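Local coordinates for glucokinase (Leishmania braziliensis MHOM/BR/75/M2904, PDB 6EDI), which probably catalyses the ATP-dependent phosphorylation of D-glucose to glucose 6-phosphate, as a dimeric sugar kinase of the actin-like ATPase clan, at residues L23-A27 with E90-L95; W36-I41 with F106-V110; I41-V47 with V110-S116; T50-F56 with I70-V76; V121-A127 with A153-D157. All blocks are in the same frame, centred on the assembly; numbering follows the deposited sequence.

Contact 1 of 5, residues L23-A27 with E90-L95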
# COMPACT_ATOMS: atom_id res chain seq x y z
N LEU A 23 18.33 -16.78 30.08
CA LEU A 23 17.03 -17.42 30.32
C LEU A 23 16.79 -17.76 31.79
O LEU A 23 15.67 -17.62 32.30
CB LEU A 23 16.86 -18.68 29.46
CG LEU A 23 15.72 -19.63 29.84
CD1 LEU A 23 14.36 -18.96 29.72
CD2 LEU A 23 15.76 -20.86 28.97
N GLU A 24 17.84 -18.18 32.47
CA GLU A 24 17.73 -18.55 33.88
C GLU A 24 17.35 -17.34 34.74
O GLU A 24 16.76 -17.50 35.82
CB GLU A 24 19.03 -19.20 34.38
CG GLU A 24 19.50 -20.41 33.55
CD GLU A 24 20.05 -20.04 32.16
OE1 GLU A 24 20.76 -19.01 32.04
OE2 GLU A 24 19.74 -20.76 31.19
N GLN A 25 17.66 -16.14 34.26
CA GLN A 25 17.41 -14.91 35.02
C GLN A 25 16.04 -14.29 34.73
O GLN A 25 15.75 -13.21 35.22
CB GLN A 25 18.45 -13.83 34.70
CG GLN A 25 19.90 -14.16 35.02
CD GLN A 25 20.85 -13.11 34.43
OE1 GLN A 25 20.85 -12.87 33.21
NE2 GLN A 25 21.64 -12.48 35.29
N LEU A 26 15.22 -14.96 33.92
CA LEU A 26 13.94 -14.37 33.48
C LEU A 26 12.98 -14.04 34.63
O LEU A 26 12.60 -12.88 34.81
CB LEU A 26 13.24 -15.23 32.42
CG LEU A 26 11.87 -14.75 31.91
CD1 LEU A 26 11.95 -13.36 31.31
CD2 LEU A 26 11.28 -15.72 30.90
N ALA A 27 12.58 -15.04 35.41
CA ALA A 27 11.61 -14.79 36.47
C ALA A 27 12.17 -13.80 37.48
O ALA A 27 11.48 -12.92 37.97
CB ALA A 27 11.24 -16.09 37.15
N GLU A 90 10.99 -23.38 26.20
CA GLU A 90 11.95 -23.09 27.27
C GLU A 90 11.57 -21.85 28.09
O GLU A 90 11.80 -21.81 29.30
CB GLU A 90 13.37 -22.92 26.73
CG GLU A 90 13.94 -24.14 26.05
CD GLU A 90 15.43 -24.33 26.33
OE1 GLU A 90 16.26 -23.60 25.74
OE2 GLU A 90 15.75 -25.21 27.16
N VAL A 91 11.00 -20.84 27.43
CA VAL A 91 10.58 -19.63 28.13
C VAL A 91 9.37 -19.95 29.00
O VAL A 91 9.30 -19.57 30.18
CB VAL A 91 10.20 -18.51 27.14
CG1 VAL A 91 9.56 -17.33 27.88
CG2 VAL A 91 11.43 -18.04 26.37
N LEU A 92 8.44 -20.68 28.40
CA LEU A 92 7.19 -21.03 29.06
C LEU A 92 7.44 -21.98 30.25
O LEU A 92 6.95 -21.73 31.34
CB LEU A 92 6.22 -21.63 28.04
CG LEU A 92 4.73 -21.29 28.19
CD1 LEU A 92 4.52 -20.16 29.19
CD2 LEU A 92 4.12 -20.93 26.84
N GLN A 93 8.22 -23.04 30.04
CA GLN A 93 8.55 -23.95 31.13
C GLN A 93 9.34 -23.25 32.23
O GLN A 93 9.22 -23.59 33.41
CB GLN A 93 9.31 -25.19 30.62
CG GLN A 93 8.60 -26.01 29.52
CD GLN A 93 7.12 -26.31 29.80
OE1 GLN A 93 6.26 -26.14 28.93
NE2 GLN A 93 6.83 -26.78 31.01
N HIS A 94 10.13 -22.24 31.87
CA HIS A 94 10.89 -21.49 32.88
C HIS A 94 9.96 -20.64 33.73
O HIS A 94 10.17 -20.52 34.94
CB HIS A 94 11.94 -20.58 32.24
CG HIS A 94 12.54 -19.61 33.21
ND1 HIS A 94 13.67 -19.90 33.94
CD2 HIS A 94 12.18 -18.35 33.56
CE1 HIS A 94 13.98 -18.87 34.71
NE2 HIS A 94 13.09 -17.91 34.49
N LEU A 95 8.96 -20.03 33.10
CA LEU A 95 8.01 -19.20 33.83
C LEU A 95 7.17 -20.03 34.81
O LEU A 95 6.89 -19.58 35.92
CB LEU A 95 7.09 -18.43 32.87
CG LEU A 95 7.73 -17.34 32.00
CD1 LEU A 95 6.68 -16.76 31.05
CD2 LEU A 95 8.33 -16.25 32.87

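Contact 2 of 5, residues W36-I41 with F106-V110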
# COMPACT_ATOMS: atom_id res chain seq x y z
N TRP A 36 6.64 -4.87 35.79
CA TRP A 36 6.17 -6.11 35.18
C TRP A 36 4.93 -6.70 35.86
O TRP A 36 4.22 -7.51 35.24
CB TRP A 36 7.30 -7.15 35.16
CG TRP A 36 8.42 -6.73 34.27
CD1 TRP A 36 9.68 -6.36 34.64
CD2 TRP A 36 8.35 -6.58 32.85
NE1 TRP A 36 10.41 -6.01 33.52
CE2 TRP A 36 9.61 -6.13 32.41
CE3 TRP A 36 7.34 -6.79 31.90
CZ2 TRP A 36 9.88 -5.89 31.06
CZ3 TRP A 36 7.61 -6.55 30.57
CH2 TRP A 36 8.87 -6.11 30.16
N SER A 37 4.68 -6.34 37.11
CA SER A 37 3.54 -6.90 37.85
C SER A 37 2.18 -6.41 37.36
O SER A 37 1.15 -7.03 37.66
CB SER A 37 3.67 -6.62 39.35
OG SER A 37 4.91 -7.08 39.84
N SER A 38 2.15 -5.31 36.61
CA SER A 38 0.87 -4.78 36.14
C SER A 38 0.88 -4.30 34.68
O SER A 38 1.94 -4.05 34.10
CB SER A 38 0.39 -3.66 37.05
OG SER A 38 1.16 -2.49 36.83
N GLY A 39 -0.31 -4.17 34.11
CA GLY A 39 -0.44 -3.71 32.73
C GLY A 39 -0.39 -4.83 31.71
O GLY A 39 -0.00 -5.96 32.02
N PRO A 40 -0.77 -4.51 30.46
CA PRO A 40 -0.72 -5.49 29.38
C PRO A 40 0.72 -5.91 29.14
O PRO A 40 1.64 -5.13 29.37
CB PRO A 40 -1.21 -4.70 28.16
CG PRO A 40 -1.75 -3.38 28.69
CD PRO A 40 -1.00 -3.14 29.96
N ILE A 41 0.91 -7.15 28.70
CA ILE A 41 2.24 -7.61 28.33
C ILE A 41 2.23 -7.96 26.84
O ILE A 41 1.37 -8.71 26.38
CB ILE A 41 2.66 -8.85 29.14
CG1 ILE A 41 2.72 -8.52 30.63
CG2 ILE A 41 4.01 -9.37 28.63
CD1 ILE A 41 3.82 -7.54 31.01
N PHE A 106 1.08 -13.47 35.38
CA PHE A 106 1.79 -12.86 34.26
C PHE A 106 1.13 -13.15 32.91
O PHE A 106 0.78 -12.24 32.15
CB PHE A 106 3.24 -13.34 34.24
CG PHE A 106 4.13 -12.57 33.30
CD1 PHE A 106 4.48 -11.26 33.59
CD2 PHE A 106 4.62 -13.16 32.14
CE1 PHE A 106 5.30 -10.53 32.73
CE2 PHE A 106 5.45 -12.45 31.28
CZ PHE A 106 5.79 -11.13 31.58
N LEU A 107 0.95 -14.43 32.62
CA LEU A 107 0.49 -14.87 31.31
C LEU A 107 -0.93 -14.39 31.01
O LEU A 107 -1.31 -14.26 29.85
CB LEU A 107 0.58 -16.40 31.18
CG LEU A 107 1.97 -17.03 31.16
CD1 LEU A 107 1.87 -18.55 31.11
CD2 LEU A 107 2.80 -16.51 29.99
N ARG A 108 -1.72 -14.14 32.05
CA ARG A 108 -3.10 -13.69 31.81
C ARG A 108 -3.13 -12.27 31.27
O ARG A 108 -4.15 -11.83 30.75
CB ARG A 108 -3.93 -13.74 33.09
CG ARG A 108 -4.07 -15.12 33.69
CD ARG A 108 -4.37 -16.20 32.65
NE ARG A 108 -4.53 -17.49 33.32
CZ ARG A 108 -3.52 -18.25 33.72
NH1 ARG A 108 -2.27 -17.83 33.50
NH2 ARG A 108 -3.74 -19.40 34.33
N ARG A 109 -2.02 -11.55 31.40
CA ARG A 109 -1.95 -10.18 30.91
C ARG A 109 -1.29 -10.07 29.53
O ARG A 109 -1.11 -8.97 29.02
CB ARG A 109 -1.27 -9.26 31.92
CG ARG A 109 -2.10 -9.06 33.20
CD ARG A 109 -1.34 -8.23 34.22
NE ARG A 109 -0.21 -8.96 34.77
CZ ARG A 109 1.06 -8.57 34.68
NH1 ARG A 109 1.37 -7.44 34.05
NH2 ARG A 109 2.02 -9.31 35.22
N VAL A 110 -0.98 -11.22 28.93
CA VAL A 110 -0.38 -11.23 27.59
C VAL A 110 -1.42 -10.74 26.60
O VAL A 110 -2.43 -11.40 26.38
CB VAL A 110 0.13 -12.64 27.17
CG1 VAL A 110 0.66 -12.61 25.73
CG2 VAL A 110 1.23 -13.12 28.10

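Contact 3 of 5, residues I41-V47 with V110-S116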
# COMPACT_ATOMS: atom_id res chain seq x y z
N ILE A 41 0.91 -7.15 28.70
CA ILE A 41 2.24 -7.61 28.33
C ILE A 41 2.23 -7.96 26.84
O ILE A 41 1.37 -8.71 26.38
CB ILE A 41 2.66 -8.85 29.14
CG1 ILE A 41 2.72 -8.52 30.63
CG2 ILE A 41 4.01 -9.37 28.63
CD1 ILE A 41 3.82 -7.54 31.01
N TYR A 42 3.20 -7.43 26.10
CA TYR A 42 3.32 -7.72 24.68
C TYR A 42 4.54 -8.64 24.44
O TYR A 42 5.68 -8.28 24.77
CB TYR A 42 3.39 -6.42 23.87
CG TYR A 42 2.27 -5.43 24.18
CD1 TYR A 42 1.07 -5.46 23.48
CD2 TYR A 42 2.41 -4.47 25.18
CE1 TYR A 42 0.04 -4.57 23.77
CE2 TYR A 42 1.39 -3.57 25.48
CZ TYR A 42 0.21 -3.63 24.77
OH TYR A 42 -0.79 -2.73 25.07
N VAL A 43 4.29 -9.84 23.92
CA VAL A 43 5.35 -10.81 23.67
C VAL A 43 6.07 -10.40 22.39
O VAL A 43 5.43 -10.08 21.38
CB VAL A 43 4.83 -12.25 23.61
CG1 VAL A 43 5.84 -13.17 22.95
CG2 VAL A 43 4.52 -12.75 25.03
N VAL A 44 7.40 -10.37 22.47
CA VAL A 44 8.21 -9.90 21.37
C VAL A 44 9.24 -10.95 21.01
O VAL A 44 9.72 -11.71 21.88
CB VAL A 44 8.94 -8.55 21.68
CG1 VAL A 44 7.97 -7.55 22.23
CG2 VAL A 44 10.08 -8.75 22.67
N CYS A 45 9.57 -11.01 19.73
CA CYS A 45 10.53 -11.98 19.22
C CYS A 45 11.01 -11.49 17.86
O CYS A 45 10.22 -11.01 17.05
CB CYS A 45 9.89 -13.36 19.10
SG CYS A 45 10.92 -14.64 18.32
N ASP A 46 12.31 -11.57 17.64
CA ASP A 46 12.87 -11.22 16.34
C ASP A 46 13.92 -12.27 15.99
O ASP A 46 14.65 -12.74 16.87
CB ASP A 46 13.46 -9.81 16.37
CG ASP A 46 14.24 -9.47 15.10
OD1 ASP A 46 15.45 -9.76 15.05
OD2 ASP A 46 13.64 -8.91 14.15
N VAL A 47 13.96 -12.65 14.72
CA VAL A 47 14.96 -13.59 14.23
C VAL A 47 15.91 -12.90 13.25
O VAL A 47 15.47 -12.15 12.39
CB VAL A 47 14.30 -14.78 13.53
CG1 VAL A 47 15.35 -15.77 13.08
CG2 VAL A 47 13.34 -15.47 14.49
N VAL A 110 -0.98 -11.22 28.93
CA VAL A 110 -0.38 -11.23 27.59
C VAL A 110 -1.42 -10.74 26.60
O VAL A 110 -2.43 -11.40 26.38
CB VAL A 110 0.13 -12.64 27.17
CG1 VAL A 110 0.66 -12.61 25.73
CG2 VAL A 110 1.23 -13.12 28.10
N ALA A 111 -1.17 -9.58 26.02
CA ALA A 111 -2.14 -8.93 25.15
C ALA A 111 -1.93 -9.27 23.67
O ALA A 111 -2.83 -9.07 22.85
CB ALA A 111 -2.14 -7.42 25.38
N SER A 112 -0.74 -9.78 23.35
CA SER A 112 -0.40 -10.12 21.98
C SER A 112 0.96 -10.78 21.93
O SER A 112 1.75 -10.69 22.87
CB SER A 112 -0.34 -8.88 21.10
OG SER A 112 0.71 -8.02 21.52
N GLY A 113 1.22 -11.44 20.81
CA GLY A 113 2.53 -12.00 20.54
C GLY A 113 2.86 -11.78 19.08
O GLY A 113 1.96 -11.79 18.22
N ALA A 114 4.13 -11.54 18.79
CA ALA A 114 4.54 -11.27 17.42
C ALA A 114 5.95 -11.76 17.17
O ALA A 114 6.80 -11.72 18.07
CB ALA A 114 4.47 -9.78 17.13
N VAL A 115 6.22 -12.20 15.95
CA VAL A 115 7.57 -12.60 15.58
C VAL A 115 7.98 -11.89 14.31
O VAL A 115 7.35 -12.06 13.27
CB VAL A 115 7.70 -14.12 15.38
CG1 VAL A 115 9.17 -14.48 15.09
CG2 VAL A 115 7.23 -14.86 16.62
N SER A 116 9.03 -11.07 14.42
CA SER A 116 9.65 -10.42 13.27
C SER A 116 10.66 -11.40 12.68
O SER A 116 11.55 -11.88 13.39
CB SER A 116 10.38 -9.15 13.69
OG SER A 116 10.97 -8.50 12.57

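Contact 4 of 5, residues T50-F56 with I70-V76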
# COMPACT_ATOMS: atom_id res chain seq x y z
N THR A 50 21.94 -16.07 13.58
CA THR A 50 21.80 -17.29 14.36
C THR A 50 21.06 -17.02 15.64
O THR A 50 21.12 -17.82 16.58
CB THR A 50 23.15 -17.85 14.80
OG1 THR A 50 24.08 -16.78 15.02
CG2 THR A 50 23.68 -18.78 13.77
N SER A 51 20.35 -15.90 15.68
CA SER A 51 19.92 -15.34 16.94
C SER A 51 18.44 -15.05 16.97
O SER A 51 17.92 -14.30 16.13
CB SER A 51 20.70 -14.06 17.22
OG SER A 51 20.64 -13.21 16.09
N ALA A 52 17.75 -15.65 17.93
CA ALA A 52 16.33 -15.43 18.11
C ALA A 52 16.12 -14.80 19.48
O ALA A 52 16.22 -15.47 20.50
CB ALA A 52 15.57 -16.75 18.00
N ARG A 53 15.84 -13.50 19.52
CA ARG A 53 15.60 -12.86 20.80
C ARG A 53 14.13 -13.03 21.12
O ARG A 53 13.28 -12.75 20.28
CB ARG A 53 16.02 -11.39 20.77
CG ARG A 53 17.50 -11.22 20.45
CD ARG A 53 17.91 -9.78 20.27
NE ARG A 53 17.27 -9.17 19.11
CZ ARG A 53 17.57 -7.96 18.66
NH1 ARG A 53 18.51 -7.25 19.27
NH2 ARG A 53 16.94 -7.46 17.59
N VAL A 54 13.82 -13.53 22.31
CA VAL A 54 12.44 -13.77 22.71
C VAL A 54 12.21 -13.07 24.04
O VAL A 54 12.98 -13.25 24.96
CB VAL A 54 12.18 -15.27 22.90
CG1 VAL A 54 10.71 -15.54 23.22
CG2 VAL A 54 12.60 -16.04 21.68
N GLY A 55 11.16 -12.28 24.16
CA GLY A 55 10.92 -11.62 25.43
C GLY A 55 9.58 -10.93 25.55
O GLY A 55 8.60 -11.33 24.93
N PHE A 56 9.55 -9.88 26.36
CA PHE A 56 8.31 -9.24 26.78
C PHE A 56 8.50 -7.75 26.77
O PHE A 56 9.59 -7.25 27.06
CB PHE A 56 7.94 -9.72 28.18
CG PHE A 56 7.78 -11.19 28.28
CD1 PHE A 56 6.58 -11.79 27.94
CD2 PHE A 56 8.85 -11.99 28.69
CE1 PHE A 56 6.43 -13.17 28.01
CE2 PHE A 56 8.72 -13.36 28.76
CZ PHE A 56 7.52 -13.96 28.43
N ILE A 70 12.47 -6.80 27.83
CA ILE A 70 13.41 -7.77 28.37
C ILE A 70 13.43 -8.92 27.39
O ILE A 70 12.38 -9.40 26.99
CB ILE A 70 12.93 -8.32 29.71
CG1 ILE A 70 12.90 -7.23 30.76
CG2 ILE A 70 13.86 -9.44 30.16
CD1 ILE A 70 14.21 -6.57 30.99
N TYR A 71 14.61 -9.41 27.00
CA TYR A 71 14.64 -10.56 26.11
C TYR A 71 15.79 -11.49 26.43
O TYR A 71 16.81 -11.07 26.98
CB TYR A 71 14.71 -10.11 24.63
CG TYR A 71 15.97 -9.38 24.27
CD1 TYR A 71 17.13 -10.07 23.91
CD2 TYR A 71 16.02 -7.99 24.29
CE1 TYR A 71 18.29 -9.39 23.59
CE2 TYR A 71 17.18 -7.32 23.96
CZ TYR A 71 18.30 -8.02 23.62
OH TYR A 71 19.44 -7.33 23.29
N VAL A 72 15.60 -12.75 26.07
CA VAL A 72 16.64 -13.77 26.14
C VAL A 72 17.12 -14.01 24.72
O VAL A 72 16.31 -14.14 23.80
CB VAL A 72 16.07 -15.08 26.70
CG1 VAL A 72 17.13 -16.18 26.68
CG2 VAL A 72 15.56 -14.86 28.11
N ARG A 73 18.43 -14.03 24.51
CA ARG A 73 18.93 -14.36 23.19
C ARG A 73 19.13 -15.86 23.10
O ARG A 73 19.95 -16.42 23.83
CB ARG A 73 20.22 -13.62 22.87
CG ARG A 73 20.79 -13.94 21.50
CD ARG A 73 22.12 -13.23 21.27
NE ARG A 73 22.04 -11.79 21.52
CZ ARG A 73 21.66 -10.90 20.61
NH1 ARG A 73 21.32 -11.29 19.39
NH2 ARG A 73 21.62 -9.60 20.93
N PHE A 74 18.36 -16.51 22.23
CA PHE A 74 18.53 -17.93 21.98
C PHE A 74 19.37 -18.07 20.73
O PHE A 74 19.43 -17.15 19.91
CB PHE A 74 17.17 -18.61 21.81
CG PHE A 74 16.37 -18.71 23.07
CD1 PHE A 74 16.50 -19.81 23.91
CD2 PHE A 74 15.47 -17.71 23.43
CE1 PHE A 74 15.75 -19.91 25.09
CE2 PHE A 74 14.73 -17.80 24.60
CZ PHE A 74 14.87 -18.90 25.43
N LYS A 75 20.02 -19.22 20.57
CA LYS A 75 20.85 -19.45 19.40
C LYS A 75 20.22 -20.50 18.52
O LYS A 75 19.92 -21.60 18.98
CB LYS A 75 22.28 -19.85 19.80
CG LYS A 75 23.13 -18.69 20.29
CD LYS A 75 22.81 -18.32 21.74
CE LYS A 75 23.16 -16.86 22.04
NZ LYS A 75 23.03 -16.53 23.50
N VAL A 76 20.00 -20.16 17.25
CA VAL A 76 19.50 -21.10 16.26
C VAL A 76 20.63 -22.04 15.84
O VAL A 76 21.34 -21.79 14.87
CB VAL A 76 18.93 -20.37 15.03
CG1 VAL A 76 18.05 -21.32 14.22
CG2 VAL A 76 18.14 -19.14 15.46

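Contact 5 of 5, residues V121-A127 with A153-D157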
# COMPACT_ATOMS: atom_id res chain seq x y z
N VAL A 121 6.64 -13.43 4.43
CA VAL A 121 5.59 -13.78 5.39
C VAL A 121 4.28 -13.83 4.62
O VAL A 121 4.01 -12.94 3.83
CB VAL A 121 5.45 -12.70 6.49
CG1 VAL A 121 4.27 -13.00 7.40
CG2 VAL A 121 6.73 -12.60 7.31
N THR A 122 3.48 -14.86 4.87
CA THR A 122 2.19 -15.00 4.20
C THR A 122 1.03 -14.75 5.15
O THR A 122 0.81 -15.53 6.08
CB THR A 122 2.01 -16.39 3.58
OG1 THR A 122 3.01 -16.58 2.58
CG2 THR A 122 0.63 -16.50 2.93
N ASN A 123 0.30 -13.66 4.91
CA ASN A 123 -0.88 -13.31 5.70
C ASN A 123 -0.61 -13.24 7.22
O ASN A 123 -1.52 -13.41 8.04
CB ASN A 123 -2.04 -14.25 5.35
CG ASN A 123 -2.56 -14.04 3.93
OD1 ASN A 123 -2.39 -12.96 3.36
ND2 ASN A 123 -3.20 -15.05 3.35
N GLY A 124 0.65 -12.99 7.56
CA GLY A 124 1.07 -12.94 8.95
C GLY A 124 0.94 -14.26 9.69
O GLY A 124 0.96 -14.28 10.92
N GLN A 125 0.81 -15.35 8.95
CA GLN A 125 0.46 -16.65 9.53
C GLN A 125 1.52 -17.72 9.24
O GLN A 125 1.58 -18.76 9.89
CB GLN A 125 -0.88 -17.12 8.96
CG GLN A 125 -2.08 -16.32 9.44
CD GLN A 125 -3.35 -16.74 8.73
OE1 GLN A 125 -3.31 -17.28 7.63
NE2 GLN A 125 -4.48 -16.48 9.36
N LEU A 126 2.35 -17.43 8.26
CA LEU A 126 3.29 -18.40 7.76
C LEU A 126 4.47 -17.61 7.22
O LEU A 126 4.29 -16.67 6.44
CB LEU A 126 2.61 -19.22 6.66
CG LEU A 126 3.22 -20.43 5.97
CD1 LEU A 126 2.08 -21.28 5.42
CD2 LEU A 126 4.15 -19.99 4.83
N ALA A 127 5.68 -17.95 7.64
CA ALA A 127 6.86 -17.27 7.12
C ALA A 127 7.62 -18.25 6.24
O ALA A 127 8.14 -19.26 6.72
CB ALA A 127 7.74 -16.74 8.24
N ALA A 153 0.78 -12.55 15.21
CA ALA A 153 1.14 -12.49 13.80
C ALA A 153 2.62 -12.68 13.63
O ALA A 153 3.40 -12.31 14.52
CB ALA A 153 0.73 -11.15 13.19
N LEU A 154 3.00 -13.24 12.49
CA LEU A 154 4.36 -13.14 12.02
C LEU A 154 4.48 -11.81 11.29
O LEU A 154 3.58 -11.42 10.56
CB LEU A 154 4.71 -14.29 11.07
CG LEU A 154 4.55 -15.68 11.66
CD1 LEU A 154 4.82 -16.75 10.61
CD2 LEU A 154 5.47 -15.83 12.85
N LEU A 155 5.58 -11.11 11.51
CA LEU A 155 5.81 -9.84 10.86
C LEU A 155 7.08 -9.90 10.01
O LEU A 155 8.10 -10.48 10.42
CB LEU A 155 5.94 -8.73 11.90
CG LEU A 155 4.85 -8.60 12.96
CD1 LEU A 155 5.27 -7.58 14.02
CD2 LEU A 155 3.49 -8.22 12.36
N ASN A 156 7.01 -9.29 8.84
CA ASN A 156 8.21 -8.97 8.07
C ASN A 156 9.07 -8.04 8.89
O ASN A 156 8.56 -7.27 9.70
CB ASN A 156 7.85 -8.29 6.74
CG ASN A 156 7.59 -9.28 5.63
OD1 ASN A 156 8.53 -9.90 5.10
ND2 ASN A 156 6.32 -9.44 5.25
N ASP A 157 10.38 -8.10 8.67
CA ASP A 157 11.33 -7.23 9.35
C ASP A 157 10.91 -5.74 9.27
O ASP A 157 10.84 -5.05 10.30
CB ASP A 157 12.75 -7.51 8.79
CG ASP A 157 13.69 -6.30 8.85
OD1 ASP A 157 13.75 -5.61 9.89
OD2 ASP A 157 14.39 -6.07 7.85

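Contact 1 of 5, residues L23-A27 with E90-L95
H94 reaches from helix 84-98 across to the start of helix 26-32, and its imidazole lies against the backbone of L23-A27. The carbonyl oxygen of L23 sits over one face of the ring, with L23 O 3.2 Å from H94 CE1, while E24 O approaches near the ring plane. The one hydrogen bond between the segments runs from A27 N to H94 NE2 at 3.1 Å, with a nearly straight N-H...N angle of 159°. Histidine suits this place because the amide of A27, near the start of helix 26-32, lies too far from L23 O to bond to it, and the imidazole nitrogen serves as acceptor. The two helical elements lie on the face of the six-stranded sheet that carries V54, F56, V72 and F74, in the layered alpha/beta fold of the actin-like ATPase clan. On the side toward the sheet, leucines and a valine pack together: L26 CD2 is 3.6 Å from L95 CD2 and 3.8 Å from V91 CG1, and both L26 and L95 also rest on F56. L23 lies partly exposed at the border, its CD2 3.9 Å from E90 CB. E24 and E90 are both exposed, though E90 also lies against F74.

Contact 2 of 5, residues W36-I41 with F106-V110
Hydrogen bonds to backbone carbonyls dominate here, and R109 donates most of them. Its NH2 binds W36 O at 2.8 Å and its NH1 binds G39 O at 2.9 Å; a second bond from NH1 to W36 O, at 3.1 Å, is weak. S37 O lies over one face of the guanidinium. Arginine fits because its flat, multiply donating end can serve several carbonyls of a curved loop at once, while NE binds S105 O. G39, at phi 88° and psi 167°, takes a backbone conformation that a side chain would obstruct. Backbone pairing follows: I41 N donates to R109 O at 2.7 Å, and V110 CA makes a CA-H...O contact with I41 O at 3.3 Å. The I41-V110 bridge opens the parallel pairing of strands 41-48 and 110-117 in the six-stranded sheet, at the end of the type I turn L107-V110 after helix 104-107. Apolar contacts lie on the inner side: F106 CE1 is 3.8 Å from I41 CD1 and 4.3 Å from W36 CE3, bulky groups that join F56 and L30 in the interior.

Contact 3 of 5, residues I41-V47 with V110-S116
V43, C45, V47, V110 and V115 form the apolar centre. V43 CG2 meets V110 CG1 at 3.9 Å, C45 SG lies 3.7 Å from V115 CG1, and V47 CG2 is 4.3 Å from the same V115 CG1. C45, V47 and V115 pack on helix 84-98, whereas V43 packs on F56. Branched valines suit extended strands, and the slim thiol of C45 fits between V115 and F88 of the helix. G113, opposite V43, adds no side chain to this layer. The two backbones run parallel, their short axes 4.6 Å apart and inclined by 13°. Bonds alternate between the strands, except that C45 N makes none to A114 O: A111 N to I41 O at 2.7 Å, V43 N to S112 O at 2.9 Å, A114 N to V43 O at 3.2 Å, S116 N to C45 O at 2.9 Å and V47 N to S116 O at 2.9 Å. The two are inner strands of the mixed six-stranded sheet, parallel neighbours as in the actin-like ATPase fold. On its other side, Y42, V44 and A114 pack against helix 399-409; Y42 CE1 also touches A111 CB at 3.9 Å. Near the C-terminal end polarity takes over. S116 OG donates to D46 OD2 at 3.1 Å, a short hydroxyl reaching a neighbouring carboxylate, while D46 has a weak hydrogen bond from N400 and a long, weak ion pair with R53.

Contact 4 of 5, residues T50-F56 with I70-V76
Strands 51-56 and 70-75 run antiparallel, their short axes 4.3 Å apart and their directions 154° apart, so the pair is twisted. Hydrogen-bonded pairs A52-F74, V54-V72 and F56-I70 alternate with non-hydrogen-bonded ones. In the first, A52 N to F74 O measures 3.0 Å and F74 N to A52 O 2.9 Å; past the strand end, V76 N donates to T50 O at 2.7 Å. G55 CA is 3.9 Å from the CA of its partner Y71 and 3.1 Å from I70 O, and a side chain there would clash with the opposite backbone. On one face the side chains are apolar: V54 CG2 packs on F74 CD2 at 3.8 Å, and small A52 leaves room for V76. R53 and R73 share the other face, with Y71 leaning toward R53: R53 CD touches Y71 CE1 at 3.4 Å and lies over the R73 guanidinium, 3.8 Å from its NH2. The two positive ends draw on D46 and E20 respectively, through long, weak ion pairs. This hairpin lies between strand 41-48, beside 51-58, and strand 16-20, beside 67-75, while helix 84-98 covers the apolar face and F87 stacks on F74.

Contact 5 of 5, residues V121-A127 with A153-D157
A short, weakly bonded beta hairpin with a classic bulge, in which Q125 and L126 both face T122, packs here against strand 152-156, an outermost strand of its six-stranded sheet, next to the dimer interface. The turn passes through N123 and G124, both with positive phi; that conformation is easy for glycine, and G124 also lets the two backbones come close. G124 O accepts from L154 N at 2.8 Å with an N-H...O angle of 167°, the one hydrogen bond between the segments, and A153 CA lies 3.4 Å from the same G124 O. L154 is the main apolar plug. Its CD1 reaches under the hairpin to within 3.3 Å of A127 N and 3.8 Å of A127 CB, and the small methyl of A127 leaves space for it. V121 fills the remaining gap with CG1 3.9 Å from L154 CB and 3.6 Å from L154 O, and its CG2 rests 3.8 Å from L155 C. T122 and N123 project away from the strand. N123 ND2 is instead hydrogen-bonded to R202 O of the second subunit, where V224 of that subunit also packs on A153. Within the chain, strand 126-127 pairs with 137-138, strand 152-156 borders 110-117, helix 399-409 lies against A153 and L155, and N156 occupies the N-cap position of helix 157-170 without a side-chain capping bond.

How the contacts relate
Contacts 1, 3 and 4 are buried; 2 and 5 are partly buried. Contacts 3 and 4 hold four inner strands of the sheet, one parallel pair and one antiparallel, joined where strands 41-48 and 51-58 pair; backbone hydrogen bonds dominate both. Contact 1 lies over the face made by contact 4, V91 and L95 meeting F74 and F56, and relies on leucine and valine packing and one histidine bond. Contact 2 uses an arginine to gather loop carbonyls; it shares I41 and V110 with contact 3, and its F106 meets F56. Contact 5 lies at the 152-156 edge of the sheet, joined to contact 3 through V115, and alone among the five touches the second subunit.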